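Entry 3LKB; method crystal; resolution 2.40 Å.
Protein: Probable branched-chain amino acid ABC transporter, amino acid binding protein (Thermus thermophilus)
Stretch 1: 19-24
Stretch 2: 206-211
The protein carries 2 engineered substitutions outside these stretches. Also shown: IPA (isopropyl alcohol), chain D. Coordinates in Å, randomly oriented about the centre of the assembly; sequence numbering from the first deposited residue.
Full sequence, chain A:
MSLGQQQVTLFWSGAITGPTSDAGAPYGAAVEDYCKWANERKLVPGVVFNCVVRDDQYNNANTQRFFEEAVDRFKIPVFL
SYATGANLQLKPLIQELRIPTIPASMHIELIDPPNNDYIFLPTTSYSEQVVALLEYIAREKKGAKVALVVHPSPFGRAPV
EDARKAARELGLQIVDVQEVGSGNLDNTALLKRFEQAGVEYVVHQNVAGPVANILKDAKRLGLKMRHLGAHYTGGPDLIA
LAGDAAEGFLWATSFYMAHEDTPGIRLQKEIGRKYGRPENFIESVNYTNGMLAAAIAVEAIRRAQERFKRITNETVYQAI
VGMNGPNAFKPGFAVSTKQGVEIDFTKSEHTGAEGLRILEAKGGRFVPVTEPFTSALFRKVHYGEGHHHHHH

Stretch 1, residues 19-24: PTSDAG
Stretch 2 206-211: NVAGPV

How does stretch 1 enter the contact? Pro 19, extended at phi/psi -57/136 with a C-gamma exo ring, lies out of reach of stretch 2. Thr 20 follows with a positive phi, 84/1, and occupies the N-cap position before the helix that begins at Ser 21. Its side chain makes no capping bond. Thr 20 O accepts from Ala 23 N at 3.0 Å and from Gly 24 N at 3.2 Å. This is the point of closest register, with Thr 20 CA 6.0 Å from Val 207 CA.

What does Thr 20 offer to Val 207? Its CA-to-CB bond runs sideways, and chi1 is -90° (m). Thr 20 O lies 3.8 Å from Val 207 CG1, and Thr 20 OG1 is 4.2 Å from the same methyl. The hydroxyl is buried here without a polar partner in the model. Val 207 (-90/176, chi1 -83°, m) points toward stretch 1 and is the residue most covered by the contact. Just before it, Asn 206 is almost fully extended at -166/-180, and its OD1 accepts from Val 207 N at 3.0 Å.

Where is the polar link between the stretches? After Ser 21 (-66/-15, chi1 66°, p), whose CA-to-CB bond points away, Asp 22 (-51/-33) points toward stretch 2 with chi1 -69° (m) and chi2 -38°. Gly 209 N donates to Asp 22 OD2 at 3.1 Å, with an N-H...O angle of 140°, joining a carboxylate to the first turn of a helix. Gly 209 (-61/-51) suits the close approach: an ideal CB there would lie 2.9 Å from Asp 22 OD2, a clash. Ala 208 (-71/-34), Pro 210 (-59/-38, C-gamma exo) and Val 211 (-64/-48, chi1 175°, t) carry the chain onward with helical torsions.

What does the isopropyl alcohol add? Probably from the crystallisation liquor, it uses its hydroxyl to bridge two atoms of one residue: Asp 22 N donates to IPA O2 at 3.3 Å and 163°, while IPA O2 donates to Asp 22 OD2 at 2.8 Å. Thus OD2 accepts from both the alcohol and Gly 209. The alcohol also touches stretch 2, with IPA O2 3.5 Å from Val 207 CG2.

How does the contact close? Ala 23 (-104/-40) points toward stretch 2, and its CB packs 4.0 Å from Val 207 CG1, an apolar contact. Gly 24 (-65/-31) continues the helix without touching stretch 2.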

ATOM      1  N   PRO A  19       8.173  -1.072  -2.666  1.00  7.74           N
ATOM      2  CA  PRO A  19       8.971   0.165  -2.678  1.00  8.38           C
ATOM      3  C   PRO A  19       8.321   1.248  -3.533  1.00  8.30           C
ATOM      4  O   PRO A  19       7.828   0.937  -4.629  1.00  8.08           O
ATOM      5  CB  PRO A  19      10.309  -0.275  -3.333  1.00  8.87           C
ATOM      6  CG  PRO A  19      10.372  -1.783  -3.156  1.00  7.44           C
ATOM      7  CD  PRO A  19       8.922  -2.244  -3.158  1.00  7.49           C
ATOM      8  N   THR A  20       8.280   2.487  -3.037  1.00  9.17           N
ATOM      9  CA  THR A  20       7.786   3.621  -3.858  1.00 10.77           C
ATOM     10  C   THR A  20       6.263   3.724  -3.827  1.00 11.30           C
ATOM     11  O   THR A  20       5.665   4.627  -4.449  1.00 12.34           O
ATOM     12  CB  THR A  20       8.302   3.387  -5.297  1.00 11.17           C
ATOM     13  OG1 THR A  20       9.596   4.011  -5.456  1.00 15.37           O
ATOM     14  CG2 THR A  20       7.404   3.771  -6.254  1.00  8.07           C
ATOM     15  N   SER A  21       5.626   2.820  -3.075  1.00 10.44           N
ATOM     16  CA  SER A  21       4.170   2.746  -3.076  1.00 10.22           C
ATOM     17  C   SER A  21       3.442   3.980  -2.486  1.00 10.26           C
ATOM     18  O   SER A  21       2.270   4.210  -2.750  1.00 10.22           O
ATOM     19  CB  SER A  21       3.707   1.408  -2.496  1.00 10.35           C
ATOM     20  OG  SER A  21       4.040   1.300  -1.133  1.00 13.01           O
ATOM     21  N   ASP A  22       4.143   4.841  -1.773  1.00 11.29           N
ATOM     22  CA  ASP A  22       3.538   6.137  -1.388  1.00 12.06           C
ATOM     23  C   ASP A  22       2.946   6.838  -2.631  1.00 10.49           C
ATOM     24  O   ASP A  22       1.990   7.590  -2.549  1.00 10.36           O
ATOM     25  CB  ASP A  22       4.587   7.093  -0.733  1.00 13.01           C
ATOM     26  CG  ASP A  22       5.073   6.630   0.691  1.00 20.01           C
ATOM     27  OD1 ASP A  22       4.237   6.098   1.498  1.00 25.25           O
ATOM     28  OD2 ASP A  22       6.309   6.819   0.998  1.00 22.29           O
ATOM     29  N   ALA A  23       3.580   6.646  -3.775  1.00  9.75           N
ATOM     30  CA  ALA A  23       3.189   7.338  -4.981  1.00  8.58           C
ATOM     31  C   ALA A  23       2.432   6.370  -5.893  1.00  8.46           C
ATOM     32  O   ALA A  23       1.418   6.715  -6.483  1.00  8.40           O
ATOM     33  CB  ALA A  23       4.446   7.938  -5.691  1.00  8.49           C
ATOM     34  N   GLY A  24       2.892   5.133  -5.978  1.00  8.03           N
ATOM     35  CA  GLY A  24       2.237   4.213  -6.864  1.00  8.43           C
ATOM     36  C   GLY A  24       0.797   3.858  -6.489  1.00  9.11           C
ATOM     37  O   GLY A  24      -0.009   3.562  -7.382  1.00  8.51           O
ATOM     38  N   ASN A 206      13.284  11.328  -4.185  1.00  8.23           N
ATOM     39  CA  ASN A 206      12.784  10.186  -3.457  1.00  8.15           C
ATOM     40  C   ASN A 206      11.268  10.190  -3.481  1.00  8.26           C
ATOM     41  O   ASN A 206      10.672  11.088  -4.091  1.00  8.61           O
ATOM     42  CB  ASN A 206      13.289  10.338  -2.025  1.00  9.05           C
ATOM     43  CG  ASN A 206      13.717   9.024  -1.409  1.00  9.47           C
ATOM     44  OD1 ASN A 206      13.125   7.986  -1.695  1.00 11.38           O
ATOM     45  ND2 ASN A 206      14.758   9.060  -0.567  1.00  7.66           N
ATOM     46  N   VAL A 207      10.637   9.199  -2.846  1.00  7.20           N
ATOM     47  CA  VAL A 207       9.229   9.307  -2.525  1.00  7.39           C
ATOM     48  C   VAL A 207       9.195   9.953  -1.161  1.00  8.59           C
ATOM     49  O   VAL A 207      10.252  10.173  -0.564  1.00  8.91           O
ATOM     50  CB  VAL A 207       8.450   7.970  -2.499  1.00  6.81           C
ATOM     51  CG1 VAL A 207       8.019   7.556  -3.941  1.00  4.59           C
ATOM     52  CG2 VAL A 207       9.256   6.864  -1.763  1.00  7.97           C
ATOM     53  N   ALA A 208       7.990  10.242  -0.683  1.00  8.46           N
ATOM     54  CA  ALA A 208       7.806  11.065   0.486  1.00  9.37           C
ATOM     55  C   ALA A 208       8.194  10.453   1.856  1.00  9.16           C
ATOM     56  O   ALA A 208       8.614  11.192   2.730  1.00  9.84           O
ATOM     57  CB  ALA A 208       6.381  11.603   0.518  1.00  8.95           C
ATOM     58  N   GLY A 209       8.012   9.145   2.072  1.00  9.57           N
ATOM     59  CA  GLY A 209       8.308   8.520   3.411  1.00  7.54           C
ATOM     60  C   GLY A 209       9.776   8.642   3.841  1.00  8.09           C
ATOM     61  O   GLY A 209      10.079   9.108   4.918  1.00  7.53           O
ATOM     62  N   PRO A 210      10.729   8.250   2.980  1.00  8.72           N
ATOM     63  CA  PRO A 210      12.133   8.528   3.407  1.00  8.74           C
ATOM     64  C   PRO A 210      12.449  10.014   3.664  1.00  9.18           C
ATOM     65  O   PRO A 210      13.196  10.368   4.617  1.00  9.49           O
ATOM     66  CB  PRO A 210      12.964   7.989   2.244  1.00  8.64           C
ATOM     67  CG  PRO A 210      12.031   6.830   1.662  1.00  9.01           C
ATOM     68  CD  PRO A 210      10.654   7.473   1.730  1.00  7.35           C
ATOM     69  N   VAL A 211      11.891  10.890   2.835  1.00  9.00           N
ATOM     70  CA  VAL A 211      12.131  12.323   3.025  1.00  8.56           C
ATOM     71  C   VAL A 211      11.555  12.808   4.372  1.00  9.20           C
ATOM     72  O   VAL A 211      12.256  13.478   5.134  1.00  8.85           O
ATOM     73  CB  VAL A 211      11.603  13.180   1.839  1.00  8.89           C
ATOM     74  CG1 VAL A 211      11.770  14.707   2.141  1.00  7.23           C
ATOM     75  CG2 VAL A 211      12.337  12.821   0.582  1.00  5.73           C
TER
HETATM   76  C1  IPA D4571       8.829   2.932   0.044  1.00 30.90           C
HETATM   77  C2  IPA D4571       7.324   3.185   0.077  1.00 30.17           C
HETATM   78  C3  IPA D4571       6.667   2.868   1.427  1.00 32.33           C
HETATM   79  O2  IPA D4571       7.053   4.502  -0.348  1.00 28.19           O